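Local coordinates for type III secretion system effector protein ExoU (Pseudomonas fluorescens, PDB 4QMK) that probably acts as a patatin-like phospholipase A2 injected by a type III secretion system and brought to the plasma membrane by binding phosphatidylinositol 4,5-bisphosphate, at residues A[67-72]-A[331-336]. Residues are numbered along the deposited sequence; the frame is centred on the assembly and turned at random.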
ATOM      1  N   ALA A  67       8.709  29.314  -2.402  1.00 30.40           N
ATOM      2  CA  ALA A  67       8.150  28.091  -2.967  1.00 29.01           C
ATOM      3  C   ALA A  67       7.778  27.071  -1.863  1.00 26.68           C
ATOM      4  O   ALA A  67       6.939  26.200  -2.065  1.00 27.98           O
ATOM      5  CB  ALA A  67       9.141  27.468  -3.918  1.00 27.27           C
ATOM      6  N   HIS A  68       8.386  27.191  -0.701  1.00 23.72           N
ATOM      7  CA  HIS A  68       8.085  26.297   0.384  1.00 25.30           C
ATOM      8  C   HIS A  68       7.704  27.117   1.647  1.00 23.41           C
ATOM      9  O   HIS A  68       8.421  27.995   2.067  1.00 23.30           O
ATOM     10  CB  HIS A  68       9.324  25.418   0.583  1.00 26.25           C
ATOM     11  CG  HIS A  68       9.159  24.325   1.576  1.00 28.24           C
ATOM     12  ND1 HIS A  68      10.190  23.486   1.927  1.00 32.87           N
ATOM     13  CD2 HIS A  68       8.094  23.922   2.301  1.00 31.83           C
ATOM     14  CE1 HIS A  68       9.763  22.605   2.817  1.00 32.65           C
ATOM     15  NE2 HIS A  68       8.499  22.863   3.081  1.00 29.34           N
ATOM     16  N   LEU A  69       6.555  26.857   2.212  1.00 23.31           N
ATOM     17  CA  LEU A  69       6.112  27.535   3.444  1.00 24.15           C
ATOM     18  C   LEU A  69       6.263  26.510   4.549  1.00 22.27           C
ATOM     19  O   LEU A  69       5.719  25.400   4.452  1.00 22.02           O
ATOM     20  CB  LEU A  69       4.670  27.972   3.306  1.00 25.31           C
ATOM     21  CG  LEU A  69       3.980  28.608   4.491  1.00 27.86           C
ATOM     22  CD1 LEU A  69       4.706  29.843   5.022  1.00 29.57           C
ATOM     23  CD2 LEU A  69       2.576  29.014   4.053  1.00 28.15           C
ATOM     24  N   VAL A  70       7.043  26.829   5.568  1.00 20.09           N
ATOM     25  CA  VAL A  70       7.250  25.876   6.647  1.00 20.05           C
ATOM     26  C   VAL A  70       6.653  26.435   7.909  1.00 20.56           C
ATOM     27  O   VAL A  70       7.074  27.496   8.352  1.00 20.15           O
ATOM     28  CB  VAL A  70       8.778  25.629   6.906  1.00 19.59           C
ATOM     29  CG1 VAL A  70       8.979  24.616   8.002  1.00 18.99           C
ATOM     30  CG2 VAL A  70       9.477  25.143   5.631  1.00 20.05           C
ATOM     31  N   LEU A  71       5.735  25.715   8.523  1.00 22.94           N
ATOM     32  CA  LEU A  71       5.099  26.159   9.820  1.00 27.49           C
ATOM     33  C   LEU A  71       5.578  25.326  11.008  1.00 30.24           C
ATOM     34  O   LEU A  71       5.192  24.183  11.142  1.00 29.45           O
ATOM     35  CB  LEU A  71       3.557  26.075   9.715  1.00 27.53           C
ATOM     36  CG  LEU A  71       2.972  26.733   8.462  1.00 28.88           C
ATOM     37  CD1 LEU A  71       1.483  26.664   8.415  1.00 31.97           C
ATOM     38  CD2 LEU A  71       3.385  28.180   8.418  1.00 31.49           C
ATOM     39  N   SER A  72       6.375  25.919  11.891  1.00 38.99           N
ATOM     40  CA  SER A  72       6.919  25.228  13.092  1.00 44.08           C
ATOM     41  C   SER A  72       5.966  25.462  14.210  1.00 47.99           C
ATOM     42  O   SER A  72       6.157  26.313  15.039  1.00 66.04           O
ATOM     43  CB  SER A  72       8.274  25.836  13.404  1.00 47.55           C
ATOM     44  OG  SER A  72       8.964  26.037  12.177  1.00 62.71           O
ATOM     45  N   GLU A 331      13.569  29.208  -2.467  1.00 37.02           N
ATOM     46  CA  GLU A 331      13.356  30.081  -1.368  1.00 34.23           C
ATOM     47  C   GLU A 331      12.303  29.422  -0.460  1.00 32.52           C
ATOM     48  O   GLU A 331      11.305  28.841  -0.938  1.00 32.51           O
ATOM     49  CB  GLU A 331      12.886  31.438  -1.878  1.00 33.61           C
ATOM     50  CG  GLU A 331      12.574  32.469  -0.791  1.00 43.44           C
ATOM     51  CD  GLU A 331      13.779  33.210  -0.230  1.00 39.25           C
ATOM     52  OE1 GLU A 331      14.922  32.888  -0.600  1.00 44.25           O
ATOM     53  OE2 GLU A 331      13.562  34.128   0.595  1.00 38.22           O
ATOM     54  N   ALA A 332      12.533  29.503   0.842  1.00 26.08           N
ATOM     55  CA  ALA A 332      11.564  29.053   1.787  1.00 24.55           C
ATOM     56  C   ALA A 332      11.068  30.259   2.612  1.00 23.86           C
ATOM     57  O   ALA A 332      11.709  31.323   2.619  1.00 23.98           O
ATOM     58  CB  ALA A 332      12.186  28.045   2.704  1.00 23.39           C
ATOM     59  N   LEU A 333       9.934  30.088   3.274  1.00 21.36           N
ATOM     60  CA  LEU A 333       9.517  31.021   4.286  1.00 24.17           C
ATOM     61  C   LEU A 333       9.295  30.105   5.474  1.00 25.02           C
ATOM     62  O   LEU A 333       8.449  29.196   5.429  1.00 27.38           O
ATOM     63  CB  LEU A 333       8.225  31.742   3.908  1.00 26.43           C
ATOM     64  CG  LEU A 333       7.692  32.691   4.973  1.00 27.31           C
ATOM     65  CD1 LEU A 333       8.677  33.783   5.309  1.00 26.49           C
ATOM     66  CD2 LEU A 333       6.450  33.347   4.417  1.00 30.35           C
ATOM     67  N   ILE A 334      10.070  30.295   6.530  1.00 23.05           N
ATOM     68  CA  ILE A 334      10.007  29.405   7.664  1.00 22.44           C
ATOM     69  C   ILE A 334       9.428  30.210   8.738  1.00 21.56           C
ATOM     70  O   ILE A 334       9.968  31.258   9.074  1.00 22.49           O
ATOM     71  CB  ILE A 334      11.435  28.923   8.049  1.00 22.00           C
ATOM     72  CG1 ILE A 334      12.016  28.138   6.874  1.00 24.13           C
ATOM     73  CG2 ILE A 334      11.377  28.074   9.304  1.00 21.29           C
ATOM     74  CD1 ILE A 334      13.543  27.920   6.902  1.00 25.24           C
ATOM     75  N   VAL A 335       8.346  29.771   9.320  1.00 23.93           N
ATOM     76  CA  VAL A 335       7.608  30.667  10.287  1.00 25.19           C
ATOM     77  C   VAL A 335       7.742  30.175  11.677  1.00 27.75           C
ATOM     78  O   VAL A 335       7.270  29.100  11.969  1.00 28.30           O
ATOM     79  CB  VAL A 335       6.128  30.735   9.936  1.00 25.19           C
ATOM     80  CG1 VAL A 335       5.416  31.703  10.848  1.00 27.30           C
ATOM     81  CG2 VAL A 335       5.978  31.179   8.491  1.00 24.58           C
ATOM     82  N   LYS A 336       8.459  30.940  12.506  1.00 31.58           N
ATOM     83  CA  LYS A 336       8.658  30.637  13.923  1.00 34.68           C
ATOM     84  C   LYS A 336       8.042  31.683  14.828  1.00 36.87           C
ATOM     85  O   LYS A 336       7.680  32.766  14.406  1.00 35.22           O
ATOM     86  CB  LYS A 336      10.139  30.583  14.258  1.00 39.38           C
ATOM     87  CG  LYS A 336      10.770  29.314  13.780  1.00 48.03           C
ATOM     88  CD  LYS A 336      12.269  29.254  14.009  1.00 52.67           C
ATOM     89  CE  LYS A 336      12.792  27.952  13.373  1.00 56.32           C
ATOM     90  NZ  LYS A 336      14.244  27.654  13.583  1.00 56.80           N
TER
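Leu-69 reaches across to Leu-333 and Val-335, two residues of the parallel strand alongside. With CG anti to the backbone N (chi1 176°), Leu-69 swings CD1 over toward the other strand, where it meets Leu-333 CD2 at 4.0 Å and Val-335 CG2 at 3.9 Å. That same CG2 is also touched by CD2 of Leu-71, whose side chain lies beside Val-335 and points the same way, so the valine methyl is shared by two leucines. On the other face, Val-70 and Ile-334 project side by side, Val-70 CB lying 4.1 Å from Ile-334 CG1, while Val-70 CG2 sits 3.6 Å above the His-68 ring plane, displaced toward its rim. Between the two side-chain layers, Val-70 is bonded to the neighbouring strand twice: its N donates to Leu-333 O (2.8 Å) and its O accepts from Val-335 N (2.8 Å). A weak bond (3.3 Å) joins Ser-72 N to Val-335 O. Leu-71 also touches the Gly-102/Ser-104/Gly-106 turn, probably the nucleophile elbow. The pair lies inside the mixed patatin-like sheet, between strands 99-103 and 382-389. Helix 81-90 covers the leucine face through Phe-81, Met-84 and Leu-88; Phe-378 of helix 374-380 packs on Ile-334 on the opposite face.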